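Local coordinates for protein putative tetR family transcription regulator (Shewanella loihica, PDB 3PPB) that probably binds DNA through an N-terminal helix-turn-helix domain and regulates transcription, as a putative member of the TetR family, at residues V64-F68 / A93-A97; I72-V76 / Q88-A93. The contacts are given in a common frame with arbitrary orientation. Residue numbers count along the deposited sequence, not the author numbering.

Contact 1: residues V64-F68 / A93-A97; sequences VKQEF and ALTWA. With EDO (1,2-ethanediol), chain G; EDO (1,2-ethanediol), chain D; EDO (1,2-ethanediol), chain H.
An aromatic cluster in the all-helical body of a TetR-like chain brings together 64-68 of helix 53-74 and 93-97 of helix 82-99. Both segments are regular helix, with i+4 to i backbone hydrogen bonds, Phe68 N to Val64 O and Ala97 N to Ala93 O, each 3.0 Å. Their axes approach to 12.0 Å at 128° between N-to-C directions, a spacing bridged by large side chains; the nearest CA atoms, of Phe68 and Trp96, are 7.2 Å apart. Phe68 and Trp96 are both t (chi1 173° and 180°), with chi2 of 77° and 95°. The edge of Phe68 meets the face of Trp96 in a T-shaped stack: the six-membered rings have centroids 5.1 Å apart and planes at 77°, and Phe68 CD1 lies 3.5 Å from Trp96 CE3. Phe68 CA adds a CH-pi contact, 4.3 Å from the centroid of the Trp96 five-membered ring. Phe68 CZ reaches Ala93 CB at 3.8 Å, and Val64 CG1 lies 4.1 Å from Trp96 CH2, at the indole edge. O1 of the chain G ethanediol, probably from the crystallisation liquor, hydrogen-bonds to Glu67 OE1 (2.7 Å) and weakly accepts from Trp96 NE1 (3.2 Å). Phe107 of helix 101-110 and Tyr161 of helix 150-170 extend the cluster, while Lys103 forms a salt bridge with Glu67.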
loop_
_atom_site.group_PDB
_atom_site.type_symbol
_atom_site.label_atom_id
_atom_site.label_comp_id
_atom_site.label_asym_id
_atom_site.label_seq_id
_atom_site.Cartn_x
_atom_site.Cartn_y
_atom_site.Cartn_z
ATOM N N VAL A 64 16.136 4.554 5.144
ATOM C CA VAL A 64 14.941 4.639 5.999
ATOM C C VAL A 64 14.516 3.206 6.421
ATOM O O VAL A 64 14.221 2.991 7.594
ATOM C CB VAL A 64 13.763 5.453 5.372
ATOM C CG1 VAL A 64 12.614 5.581 6.365
ATOM C CG2 VAL A 64 14.226 6.859 4.939
ATOM N N LYS A 65 14.544 2.235 5.489
ATOM C CA LYS A 65 14.226 0.834 5.809
ATOM C C LYS A 65 15.162 0.323 6.925
ATOM O O LYS A 65 14.676 -0.297 7.879
ATOM C CB LYS A 65 14.326 -0.081 4.562
ATOM C CG LYS A 65 13.195 0.080 3.551
ATOM C CD LYS A 65 11.953 -0.701 3.952
ATOM C CE LYS A 65 10.792 -0.391 3.057
ATOM N NZ LYS A 65 9.735 -1.427 3.178
ATOM N N GLN A 66 16.486 0.638 6.835
ATOM C CA GLN A 66 17.453 0.220 7.851
ATOM C C GLN A 66 17.129 0.846 9.216
ATOM O O GLN A 66 17.143 0.127 10.212
ATOM C CB GLN A 66 18.896 0.517 7.440
ATOM C CG GLN A 66 19.916 -0.215 8.338
ATOM C CD GLN A 66 19.809 -1.718 8.247
ATOM O OE1 GLN A 66 20.051 -2.310 7.201
ATOM N NE2 GLN A 66 19.404 -2.369 9.336
ATOM N N GLU A 67 16.784 2.147 9.256
ATOM C CA GLU A 67 16.380 2.835 10.491
ATOM C C GLU A 67 15.169 2.149 11.145
ATOM O O GLU A 67 15.161 1.917 12.358
ATOM C CB GLU A 67 16.034 4.298 10.198
ATOM C CG GLU A 67 17.234 5.180 9.954
ATOM C CD GLU A 67 16.840 6.593 9.581
ATOM O OE1 GLU A 67 15.807 7.074 10.100
ATOM O OE2 GLU A 67 17.541 7.206 8.743
ATOM N N PHE A 68 14.150 1.840 10.331
ATOM C CA PHE A 68 12.932 1.168 10.765
ATOM C C PHE A 68 13.259 -0.208 11.373
ATOM O O PHE A 68 12.815 -0.521 12.484
ATOM C CB PHE A 68 11.984 1.027 9.570
ATOM C CG PHE A 68 10.735 0.212 9.810
ATOM C CD1 PHE A 68 9.660 0.747 10.517
ATOM C CD2 PHE A 68 10.606 -1.071 9.279
ATOM C CE1 PHE A 68 8.483 0.016 10.687
ATOM C CE2 PHE A 68 9.431 -1.804 9.453
ATOM C CZ PHE A 68 8.380 -1.261 10.162
ATOM N N ALA A 93 6.718 -1.246 15.546
ATOM C CA ALA A 93 6.625 -0.774 14.148
ATOM C C ALA A 93 5.589 0.354 14.048
ATOM O O ALA A 93 5.866 1.401 13.464
ATOM C CB ALA A 93 6.262 -1.938 13.214
ATOM N N LEU A 94 4.413 0.151 14.660
ATOM C CA LEU A 94 3.327 1.138 14.655
ATOM C C LEU A 94 3.738 2.371 15.450
ATOM O O LEU A 94 3.457 3.474 14.994
ATOM C CB LEU A 94 2.013 0.511 15.176
ATOM C CG LEU A 94 1.014 -0.026 14.106
ATOM C CD1 LEU A 94 1.681 -0.959 13.109
ATOM C CD2 LEU A 94 -0.126 -0.807 14.757
ATOM N N THR A 95 4.480 2.202 16.582
ATOM C CA THR A 95 4.962 3.334 17.382
ATOM C C THR A 95 5.937 4.151 16.544
ATOM O O THR A 95 5.852 5.385 16.532
ATOM C CB THR A 95 5.605 2.854 18.686
ATOM O OG1 THR A 95 4.624 2.136 19.429
ATOM C CG2 THR A 95 6.176 3.996 19.541
ATOM N N TRP A 96 6.830 3.463 15.806
ATOM C CA TRP A 96 7.813 4.122 14.941
ATOM C C TRP A 96 7.091 4.956 13.883
ATOM O O TRP A 96 7.475 6.102 13.660
ATOM C CB TRP A 96 8.756 3.093 14.300
ATOM C CG TRP A 96 9.787 3.713 13.396
ATOM C CD1 TRP A 96 11.068 4.058 13.724
ATOM C CD2 TRP A 96 9.615 4.065 12.012
ATOM N NE1 TRP A 96 11.712 4.594 12.628
ATOM C CE2 TRP A 96 10.835 4.630 11.567
ATOM C CE3 TRP A 96 8.547 3.964 11.104
ATOM C CZ2 TRP A 96 11.021 5.057 10.244
ATOM C CZ3 TRP A 96 8.724 4.426 9.807
ATOM C CH2 TRP A 96 9.945 4.974 9.394
ATOM N N ALA A 97 6.031 4.388 13.260
ATOM C CA ALA A 97 5.211 5.055 12.236
ATOM C C ALA A 97 4.578 6.363 12.767
ATOM O O ALA A 97 4.545 7.349 12.047
ATOM C CB ALA A 97 4.121 4.112 11.752
HETATM C C1 EDO G . 14.351 6.641 13.616
HETATM O O1 EDO G . 14.248 6.559 12.186
HETATM C C2 EDO G . 14.812 5.289 14.156
HETATM O O2 EDO G . 14.803 5.310 15.591
HETATM C C1 EDO D . 7.733 -2.006 6.143
HETATM O O1 EDO D . 9.067 -2.281 5.720
HETATM C C2 EDO D . 7.480 -0.517 5.979
HETATM O O2 EDO D . 7.753 -0.121 4.638
HETATM C C1 EDO H . 17.169 11.248 5.935
HETATM O O1 EDO H . 16.611 11.465 7.237
HETATM C C2 EDO H . 18.078 10.024 5.974
HETATM O O2 EDO H . 17.314 8.880 6.368
#

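Contact 2: residues I72-V76 / Q88-A93; sequences IQASV and QLWFAA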
loop_
_atom_site.group_PDB
_atom_site.type_symbol
_atom_site.label_atom_id
_atom_site.label_comp_id
_atom_site.label_asym_id
_atom_site.label_seq_id
_atom_site.Cartn_x
_atom_site.Cartn_y
_atom_site.Cartn_z
ATOM N N ILE A 72 12.721 -1.218 15.457
ATOM C CA ILE A 72 11.780 -2.245 15.904
ATOM C C ILE A 72 12.522 -3.420 16.559
ATOM O O ILE A 72 12.034 -3.940 17.567
ATOM C CB ILE A 72 10.776 -2.679 14.796
ATOM C CG1 ILE A 72 11.424 -3.475 13.649
ATOM C CG2 ILE A 72 10.033 -1.436 14.269
ATOM C CD1 ILE A 72 10.413 -4.146 12.686
ATOM N N GLN A 73 13.724 -3.778 16.061
ATOM C CA GLN A 73 14.501 -4.876 16.657
ATOM C C GLN A 73 15.091 -4.463 18.020
ATOM O O GLN A 73 15.088 -5.271 18.946
ATOM C CB GLN A 73 15.607 -5.365 15.716
ATOM C CG GLN A 73 15.066 -6.135 14.518
ATOM C CD GLN A 73 16.181 -6.845 13.799
ATOM O OE1 GLN A 73 16.866 -6.271 12.937
ATOM N NE2 GLN A 73 16.394 -8.108 14.154
ATOM N N ALA A 74 15.547 -3.200 18.154
ATOM C CA ALA A 74 16.108 -2.674 19.405
ATOM C C ALA A 74 15.045 -2.568 20.521
ATOM O O ALA A 74 15.397 -2.538 21.695
ATOM C CB ALA A 74 16.744 -1.317 19.162
ATOM N N SER A 75 13.756 -2.532 20.149
ATOM C CA SER A 75 12.615 -2.419 21.061
ATOM C C SER A 75 12.182 -3.771 21.632
ATOM O O SER A 75 11.321 -3.827 22.512
ATOM C CB SER A 75 11.433 -1.797 20.321
ATOM O OG SER A 75 11.734 -0.493 19.850
ATOM N N VAL A 76 12.772 -4.857 21.120
ATOM C CA VAL A 76 12.387 -6.207 21.468
ATOM C C VAL A 76 13.504 -6.972 22.146
ATOM O O VAL A 76 14.562 -7.205 21.555
ATOM C CB VAL A 76 11.907 -6.955 20.193
ATOM C CG1 VAL A 76 11.635 -8.440 20.463
ATOM C CG2 VAL A 76 10.679 -6.278 19.594
ATOM N N GLN A 88 5.295 -7.386 20.312
ATOM C CA GLN A 88 6.260 -6.315 20.594
ATOM C C GLN A 88 6.760 -5.695 19.285
ATOM O O GLN A 88 6.879 -4.473 19.208
ATOM C CB GLN A 88 7.476 -6.844 21.382
ATOM C CG GLN A 88 7.247 -7.327 22.801
ATOM C CD GLN A 88 8.566 -7.813 23.401
ATOM O OE1 GLN A 88 9.463 -7.025 23.730
ATOM N NE2 GLN A 88 8.737 -9.133 23.528
ATOM N N LEU A 89 7.066 -6.534 18.252
ATOM C CA LEU A 89 7.570 -6.022 16.974
ATOM C C LEU A 89 6.505 -5.206 16.256
ATOM O O LEU A 89 6.812 -4.154 15.704
ATOM C CB LEU A 89 8.051 -7.151 16.060
ATOM C CG LEU A 89 9.446 -7.726 16.372
ATOM C CD1 LEU A 89 9.589 -9.084 15.797
ATOM C CD2 LEU A 89 10.573 -6.807 15.869
ATOM N N TRP A 90 5.253 -5.701 16.270
ATOM C CA TRP A 90 4.120 -5.033 15.635
ATOM C C TRP A 90 3.868 -3.662 16.285
ATOM O O TRP A 90 3.772 -2.666 15.572
ATOM C CB TRP A 90 2.890 -5.929 15.748
ATOM C CG TRP A 90 1.628 -5.303 15.249
ATOM C CD1 TRP A 90 0.619 -4.781 15.998
ATOM C CD2 TRP A 90 1.263 -5.093 13.878
ATOM N NE1 TRP A 90 -0.390 -4.335 15.181
ATOM C CE2 TRP A 90 -0.014 -4.499 13.874
ATOM C CE3 TRP A 90 1.893 -5.354 12.646
ATOM C CZ2 TRP A 90 -0.683 -4.179 12.689
ATOM C CZ3 TRP A 90 1.226 -5.042 11.476
ATOM C CH2 TRP A 90 -0.048 -4.475 11.503
ATOM N N PHE A 91 3.801 -3.606 17.629
ATOM C CA PHE A 91 3.536 -2.335 18.287
ATOM C C PHE A 91 4.762 -1.403 18.224
ATOM O O PHE A 91 4.563 -0.193 18.130
ATOM C CB PHE A 91 2.974 -2.506 19.702
ATOM C CG PHE A 91 1.551 -3.041 19.665
ATOM C CD1 PHE A 91 0.547 -2.363 18.965
ATOM C CD2 PHE A 91 1.214 -4.223 20.315
ATOM C CE1 PHE A 91 -0.760 -2.874 18.896
ATOM C CE2 PHE A 91 -0.106 -4.708 20.284
ATOM C CZ PHE A 91 -1.084 -4.032 19.569
ATOM N N ALA A 92 5.995 -1.942 18.151
ATOM C CA ALA A 92 7.198 -1.104 17.949
ATOM C C ALA A 92 7.184 -0.481 16.555
ATOM O O ALA A 92 7.593 0.670 16.394
ATOM C CB ALA A 92 8.472 -1.920 18.124
ATOM N N ALA A 93 6.718 -1.246 15.546
ATOM C CA ALA A 93 6.625 -0.774 14.148
ATOM C C ALA A 93 5.589 0.354 14.048
ATOM O O ALA A 93 5.866 1.401 13.464
ATOM C CB ALA A 93 6.262 -1.938 13.214
#
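Ile72 and Val76 carry most of the packing of 72-76 against 88-93, with 74 and 70 Å² covered. Ile72, with chi1 p and chi2 t, places CG2 3.5 Å from Ala93 CA and 3.8 Å from Ala92 C; the close backbone approach, 5.1 Å between the CA atoms of Ile72 and Ala92, is possible beside a small methyl, and Ile72 CB lies 4.1 Å from Ala92 CB. Leu89 starts sideways, yet its m,t conformation brings CD2 to 3.6 Å from Ile72 O and CG to 3.7 Å from Val76 CG2. The same Val76 CG2, directed by a t rotamer, lies 3.7 Å from Gln88 CB. Ser75 CB touches Ala92 CB at 3.7 Å, while its OG is hydrogen-bonded to Ala71 O. Val76, at phi/psi -117/120, is extended rather than helical, and its CA-to-CB bond still points toward 88-93. Phe131 and Leu135 of helix 130-141 also touch Leu89. This is apolar packing where the end of helix 53-74 meets the next helix, 82-99, within the tetracycline repressor-like fold.

From the N terminus, the chain passes through the predicted helix-turn-helix at 31-50 and enters the long helix 53-74, which supplies 64-68 to contact 1 and then 72-74, the helical part of 72-76, to contact 2. After the turn, helix 82-99 runs back, meeting contact 2 first at 88-93 and contact 1 afterwards at 93-97. The order is therefore nested: contact 2 closes the inner loop, with 11 residues between its segments, and contact 1 the outer one, with 24. Ala93 belongs to both, and the contact centres lie about 9 Å apart. Together they tie helix 53-74, which follows the predicted helix-turn-helix, to helix 82-99 of the helical body at two successive levels.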